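Local coordinates for protein protoporphyrinogen oxidase (Exiguobacterium sibiricum, PDB 3LOV) that probably oxidises coproporphyrinogen III to coproporphyrin III with bound FAD and molecular oxygen, in the coproporphyrin-dependent route to heme b, at residues A[121-126]-A[161-166]; A[373-377]-A[403-407]. One frame throughout, in Å; residues are numbered along the deposited sequence. Where two conformers were deposited one is given.

Interaction 1. Residues A[121-126]-A[161-166]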
loop_
_atom_site.group_PDB
_atom_site.type_symbol
_atom_site.label_atom_id
_atom_site.label_comp_id
_atom_site.label_asym_id
_atom_site.label_seq_id
_atom_site.Cartn_x
_atom_site.Cartn_y
_atom_site.Cartn_z
ATOM N N LEU A 121 -22.372 -7.209 14.706
ATOM C CA LEU A 121 -21.073 -7.789 14.418
ATOM C C LEU A 121 -20.527 -8.464 15.662
ATOM O O LEU A 121 -19.773 -9.436 15.585
ATOM C CB LEU A 121 -20.147 -6.675 13.910
ATOM C CG LEU A 121 -18.835 -6.884 13.168
ATOM C CD1 LEU A 121 -18.883 -7.966 12.117
ATOM C CD2 LEU A 121 -18.494 -5.537 12.543
ATOM N N LEU A 122 -20.913 -7.940 16.820
ATOM C CA LEU A 122 -20.529 -8.526 18.100
ATOM C C LEU A 122 -21.805 -9.051 18.786
ATOM O O LEU A 122 -22.905 -8.586 18.521
ATOM C CB LEU A 122 -19.834 -7.464 18.965
ATOM C CG LEU A 122 -18.316 -7.346 18.773
ATOM C CD1 LEU A 122 -17.992 -7.003 17.317
ATOM C CD2 LEU A 122 -17.682 -6.322 19.752
ATOM N N THR A 123 -21.655 -10.029 19.656
ATOM C CA THR A 123 -22.772 -10.465 20.488
ATOM C C THR A 123 -23.069 -9.397 21.561
ATOM O O THR A 123 -22.253 -8.489 21.809
ATOM C CB THR A 123 -22.429 -11.740 21.224
ATOM O OG1 THR A 123 -21.404 -11.432 22.187
ATOM C CG2 THR A 123 -21.951 -12.872 20.208
ATOM N N GLU A 124 -24.217 -9.531 22.216
ATOM C CA GLU A 124 -24.654 -8.593 23.257
ATOM C C GLU A 124 -23.618 -8.535 24.356
ATOM O O GLU A 124 -23.257 -7.468 24.848
ATOM C CB GLU A 124 -25.991 -9.039 23.880
ATOM C CG GLU A 124 -26.503 -8.095 24.971
ATOM C CD GLU A 124 -26.563 -6.649 24.499
ATOM O OE1 GLU A 124 -27.174 -6.406 23.442
ATOM O OE2 GLU A 124 -25.997 -5.757 25.174
ATOM N N GLU A 125 -23.149 -9.712 24.752
ATOM C CA GLU A 125 -22.164 -9.803 25.788
ATOM C C GLU A 125 -20.861 -9.105 25.407
ATOM O O GLU A 125 -20.277 -8.396 26.225
ATOM C CB GLU A 125 -21.888 -11.262 26.109
ATOM C CG GLU A 125 -20.692 -11.477 26.995
ATOM C CD GLU A 125 -20.639 -12.863 27.622
ATOM O OE1 GLU A 125 -21.634 -13.622 27.527
ATOM O OE2 GLU A 125 -19.593 -13.181 28.231
ATOM N N GLU A 126 -20.385 -9.329 24.186
ATOM C CA GLU A 126 -19.169 -8.634 23.704
ATOM C C GLU A 126 -19.387 -7.105 23.703
ATOM O O GLU A 126 -18.521 -6.363 24.129
ATOM C CB GLU A 126 -18.790 -9.111 22.300
ATOM C CG GLU A 126 -18.176 -10.485 22.291
ATOM C CD GLU A 126 -18.252 -11.184 20.941
ATOM O OE1 GLU A 126 -18.999 -10.750 20.028
ATOM O OE2 GLU A 126 -17.559 -12.212 20.824
ATOM N N ALA A 161 -12.430 -9.561 21.187
ATOM C CA ALA A 161 -13.512 -9.613 20.222
ATOM C C ALA A 161 -13.530 -8.410 19.275
ATOM O O ALA A 161 -13.657 -8.562 18.054
ATOM C CB ALA A 161 -14.893 -9.745 20.954
ATOM N N LEU A 162 -13.429 -7.200 19.817
ATOM C CA LEU A 162 -13.540 -5.998 18.938
ATOM C C LEU A 162 -12.307 -5.910 18.010
ATOM O O LEU A 162 -12.408 -5.583 16.831
ATOM C CB LEU A 162 -13.706 -4.714 19.767
ATOM C CG LEU A 162 -13.924 -3.370 19.021
ATOM C CD1 LEU A 162 -15.290 -3.316 18.382
ATOM C CD2 LEU A 162 -13.723 -2.143 19.973
ATOM N N VAL A 163 -11.142 -6.178 18.560
ATOM C CA VAL A 163 -9.917 -6.174 17.760
ATOM C C VAL A 163 -10.007 -7.173 16.603
ATOM O O VAL A 163 -9.741 -6.829 15.431
ATOM C CB VAL A 163 -8.686 -6.487 18.636
ATOM C CG1 VAL A 163 -7.500 -6.866 17.768
ATOM C CG2 VAL A 163 -8.362 -5.301 19.493
ATOM N N GLU A 164 -10.443 -8.396 16.923
ATOM C CA GLU A 164 -10.545 -9.466 15.908
ATOM C C GLU A 164 -11.629 -9.311 14.891
ATOM O O GLU A 164 -11.387 -9.496 13.706
ATOM C CB GLU A 164 -10.717 -10.834 16.595
ATOM C CG GLU A 164 -9.526 -11.157 17.369
ATOM C CD GLU A 164 -9.663 -12.334 18.284
ATOM O OE1 GLU A 164 -10.652 -13.095 18.191
ATOM O OE2 GLU A 164 -8.749 -12.487 19.088
ATOM N N LYS A 165 -12.832 -8.969 15.349
ATOM C CA LYS A 165 -14.008 -8.918 14.494
ATOM C C LYS A 165 -14.140 -7.618 13.724
ATOM O O LYS A 165 -14.808 -7.579 12.667
ATOM C CB LYS A 165 -15.303 -9.155 15.305
ATOM C CG LYS A 165 -15.381 -10.553 15.920
ATOM C CD LYS A 165 -16.662 -10.749 16.750
ATOM C CE LYS A 165 -16.821 -12.207 17.165
ATOM N NZ LYS A 165 -18.197 -12.513 17.690
ATOM N N LEU A 166 -13.579 -6.529 14.244
ATOM C CA LEU A 166 -13.753 -5.227 13.546
ATOM C C LEU A 166 -12.451 -4.494 13.187
ATOM O O LEU A 166 -12.242 -4.148 12.020
ATOM C CB LEU A 166 -14.689 -4.325 14.340
ATOM C CG LEU A 166 -14.897 -2.952 13.700
ATOM C CD1 LEU A 166 -15.440 -3.076 12.274
ATOM C CD2 LEU A 166 -15.767 -2.081 14.610
#
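One carboxylate does two jobs here: Glu126 closes the capping box at the start of its own helix and at the same time receives a lysine from another helix. Glu126 OE1 accepts from the backbone N of Thr123 at 2.8 Å, and in return Glu126 N donates to Thr123 OG1, the N-cap hydroxyl, at 3.1 Å. The same Glu126 OE1 meets Lys165 NZ at 3.0 Å in a salt bridge, with a weak second bond from Lys165 NZ to Glu126 OE2 at 3.2 Å. To get there Lys165 runs fully extended from chi2 onward. Its methylenes lie along the loop, CD sitting 3.6 Å from Leu121 O and CB 4.0 Å from Leu122 CD1. Beside the lysine, Ala161 CB packs 3.6 Å from Glu126 CG, where the small alanine lets the aliphatic part of the glutamate come close. The leucines form the buried side: Leu122 CD2 lies 4.1 Å from Leu162 CD1, and Leu121 CD2 lies 3.9 Å from Leu166 CD1. Val130 and Phe116 add to this apolar layer, and Ile92 of strand 90-94 also touches Leu121 and Leu166. The contact thus joins the loop before helix 124-135 and its first turn to helix 160-172, away from the FAD, and its signature is a capping box whose glutamate is salt-bridged to a second helix.

Interaction 2. Residues A[373-377]-A[403-407]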
loop_
_atom_site.group_PDB
_atom_site.type_symbol
_atom_site.label_atom_id
_atom_site.label_comp_id
_atom_site.label_asym_id
_atom_site.label_seq_id
_atom_site.Cartn_x
_atom_site.Cartn_y
_atom_site.Cartn_z
ATOM N N VAL A 373 -2.770 -17.155 -5.374
ATOM C CA VAL A 373 -2.141 -16.161 -6.266
ATOM C C VAL A 373 -1.192 -16.836 -7.295
ATOM O O VAL A 373 -1.045 -16.362 -8.433
ATOM C CB VAL A 373 -1.390 -15.092 -5.455
ATOM C CG1 VAL A 373 -0.857 -14.042 -6.362
ATOM C CG2 VAL A 373 -2.334 -14.458 -4.433
ATOM N N HIS A 374 -0.604 -17.964 -6.901
ATOM C CA HIS A 374 0.267 -18.754 -7.765
ATOM C C HIS A 374 -0.483 -19.769 -8.625
ATOM O O HIS A 374 0.130 -20.418 -9.444
ATOM C CB HIS A 374 1.329 -19.494 -6.935
ATOM C CG HIS A 374 2.075 -18.619 -5.976
ATOM N ND1 HIS A 374 3.320 -18.093 -6.257
ATOM C CD2 HIS A 374 1.733 -18.143 -4.751
ATOM C CE1 HIS A 374 3.728 -17.368 -5.228
ATOM N NE2 HIS A 374 2.775 -17.365 -4.310
ATOM N N GLU A 375 -1.791 -19.918 -8.450
ATOM C CA GLU A 375 -2.559 -20.850 -9.266
ATOM C C GLU A 375 -2.942 -20.213 -10.590
ATOM O O GLU A 375 -2.799 -19.010 -10.788
ATOM C CB GLU A 375 -3.835 -21.320 -8.545
ATOM C CG GLU A 375 -3.588 -22.072 -7.243
ATOM C CD GLU A 375 -2.878 -23.431 -7.436
ATOM O OE1 GLU A 375 -3.092 -24.054 -8.489
ATOM O OE2 GLU A 375 -2.111 -23.872 -6.534
ATOM N N SER A 376 -3.434 -21.042 -11.497
ATOM C CA SER A 376 -3.896 -20.586 -12.815
ATOM C C SER A 376 -5.034 -19.581 -12.733
ATOM O O SER A 376 -5.800 -19.599 -11.767
ATOM C CB SER A 376 -4.429 -21.794 -13.617
ATOM O OG SER A 376 -5.699 -22.232 -13.128
ATOM N N ASP A 377 -5.178 -18.783 -13.789
ATOM C CA ASP A 377 -6.321 -17.883 -13.974
ATOM C C ASP A 377 -7.707 -18.522 -13.783
ATOM O O ASP A 377 -8.607 -17.875 -13.261
ATOM C CB ASP A 377 -6.318 -17.296 -15.387
ATOM C CG ASP A 377 -5.295 -16.213 -15.573
ATOM O OD1 ASP A 377 -4.510 -15.956 -14.640
ATOM O OD2 ASP A 377 -5.272 -15.615 -16.669
ATOM N N ILE A 403 -7.424 -10.101 -14.521
ATOM C CA ILE A 403 -6.643 -10.668 -13.431
ATOM C C ILE A 403 -5.234 -10.049 -13.408
ATOM O O ILE A 403 -4.578 -9.979 -14.428
ATOM C CB ILE A 403 -6.513 -12.212 -13.586
ATOM C CG1 ILE A 403 -7.854 -12.912 -13.307
ATOM C CG2 ILE A 403 -5.479 -12.766 -12.643
ATOM C CD1 ILE A 403 -7.837 -14.411 -13.693
ATOM N N SER A 404 -4.797 -9.574 -12.256
ATOM C CA SER A 404 -3.450 -9.027 -12.104
ATOM C C SER A 404 -2.831 -9.618 -10.859
ATOM O O SER A 404 -3.538 -9.961 -9.917
ATOM C CB SER A 404 -3.504 -7.516 -11.981
ATOM O OG SER A 404 -4.261 -6.989 -13.054
ATOM N N ARG A 405 -1.516 -9.780 -10.874
ATOM C CA ARG A 405 -0.804 -10.495 -9.806
ATOM C C ARG A 405 0.372 -9.645 -9.376
ATOM O O ARG A 405 1.191 -9.268 -10.203
ATOM C CB ARG A 405 -0.291 -11.874 -10.276
ATOM C CG ARG A 405 -1.384 -12.943 -10.456
ATOM C CD ARG A 405 -0.812 -14.257 -10.998
ATOM N NE ARG A 405 -1.823 -15.310 -11.088
ATOM C CZ ARG A 405 -2.653 -15.482 -12.104
ATOM N NH1 ARG A 405 -2.609 -14.669 -13.154
ATOM N NH2 ARG A 405 -3.525 -16.494 -12.081
ATOM N N LEU A 406 0.437 -9.353 -8.086
ATOM C CA LEU A 406 1.486 -8.541 -7.507
ATOM C C LEU A 406 2.297 -9.429 -6.575
ATOM O O LEU A 406 1.973 -9.553 -5.367
ATOM C CB LEU A 406 0.859 -7.361 -6.797
ATOM C CG LEU A 406 0.011 -6.504 -7.762
ATOM C CD1 LEU A 406 -1.523 -6.843 -7.720
ATOM C CD2 LEU A 406 0.247 -5.081 -7.440
HETATM N N MSE A 407 3.293 -10.108 -7.169
HETATM C CA MSE A 407 4.119 -11.076 -6.449
HETATM C C MSE A 407 4.991 -10.383 -5.369
HETATM O O MSE A 407 5.625 -9.360 -5.640
HETATM C CB MSE A 407 5.041 -11.865 -7.408
HETATM C CG MSE A 407 4.344 -12.745 -8.465
HETATM SE SE MSE A 407 2.746 -13.676 -7.864
HETATM C CE MSE A 407 3.439 -14.899 -6.534
#
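Arg405 reaches from its strand into the turn that leads to helix 377-392 and satisfies several acceptors there at once. Its salt bridge to Asp377 is the shortest polar link: Arg405 NH1 lies 2.7 Å from Asp377 OD1, and Arg405 NH2 donates to that same oxygen at 2.8 Å, so one carboxylate oxygen sits in the fork of the two terminal nitrogens. Arg405 NH2 also donates to Glu375 O at 2.9 Å, while Arg405 NE bonds Val373 O at 3.0 Å. The guanidinium therefore ties together two backbone carbonyls of an irregular loop and a side chain in the first turn of the helix. Ser376 is the N-cap of that helix, its OG accepting from Val379 N. Strand 400-411, which carries the arginine, is an outermost strand of the mixed seven-stranded sheet, paired antiparallel with 307-318; Ser404 and Leu406 make backbone hydrogen bonds to Thr312 and Thr310. Arg405 and Ile403 direct their CA-to-CB bonds toward the loop, whereas Leu406, between Arg405 and Met407, directs its own away and touches the FAD. Around the polar centre, Ile403 CD1 packs 3.6 Å from Asp377 CG, and both Ile403 and Arg405 touch Leu380 of the helix. Nearer the strand, along the arginine's aliphatic stem, the buried Val373 places CG1 4.3 Å from Arg405 CG and 3.9 Å from SE of Met407, a selenomethionine. Met407 SE is 5.0 Å from the centroid of the exposed His374 ring, an oblique sulfur-aromatic-type approach made here by selenium.

In the fold
Interaction 1 is partly buried and joins the loop before helix 124-135 and its first turn to helix 160-172; interaction 2 lies at the surface and fastens a loop and helix start to an edge strand of the mixed sheet. They share no helix or strand, and their centres are 33 Å apart. Each sits at a capped helix N-terminus and uses a salt bridge. In 121-126 with 161-166 the ion pair flanks a buried leucine layer, whereas in 373-377 with 403-407 one arginine also gathers backbone carbonyls, and of the residues packed around it only Val373 is buried. Segment 403-407 includes Leu406, which turns away from the loop and touches the FAD; interaction 1 lies away from that site.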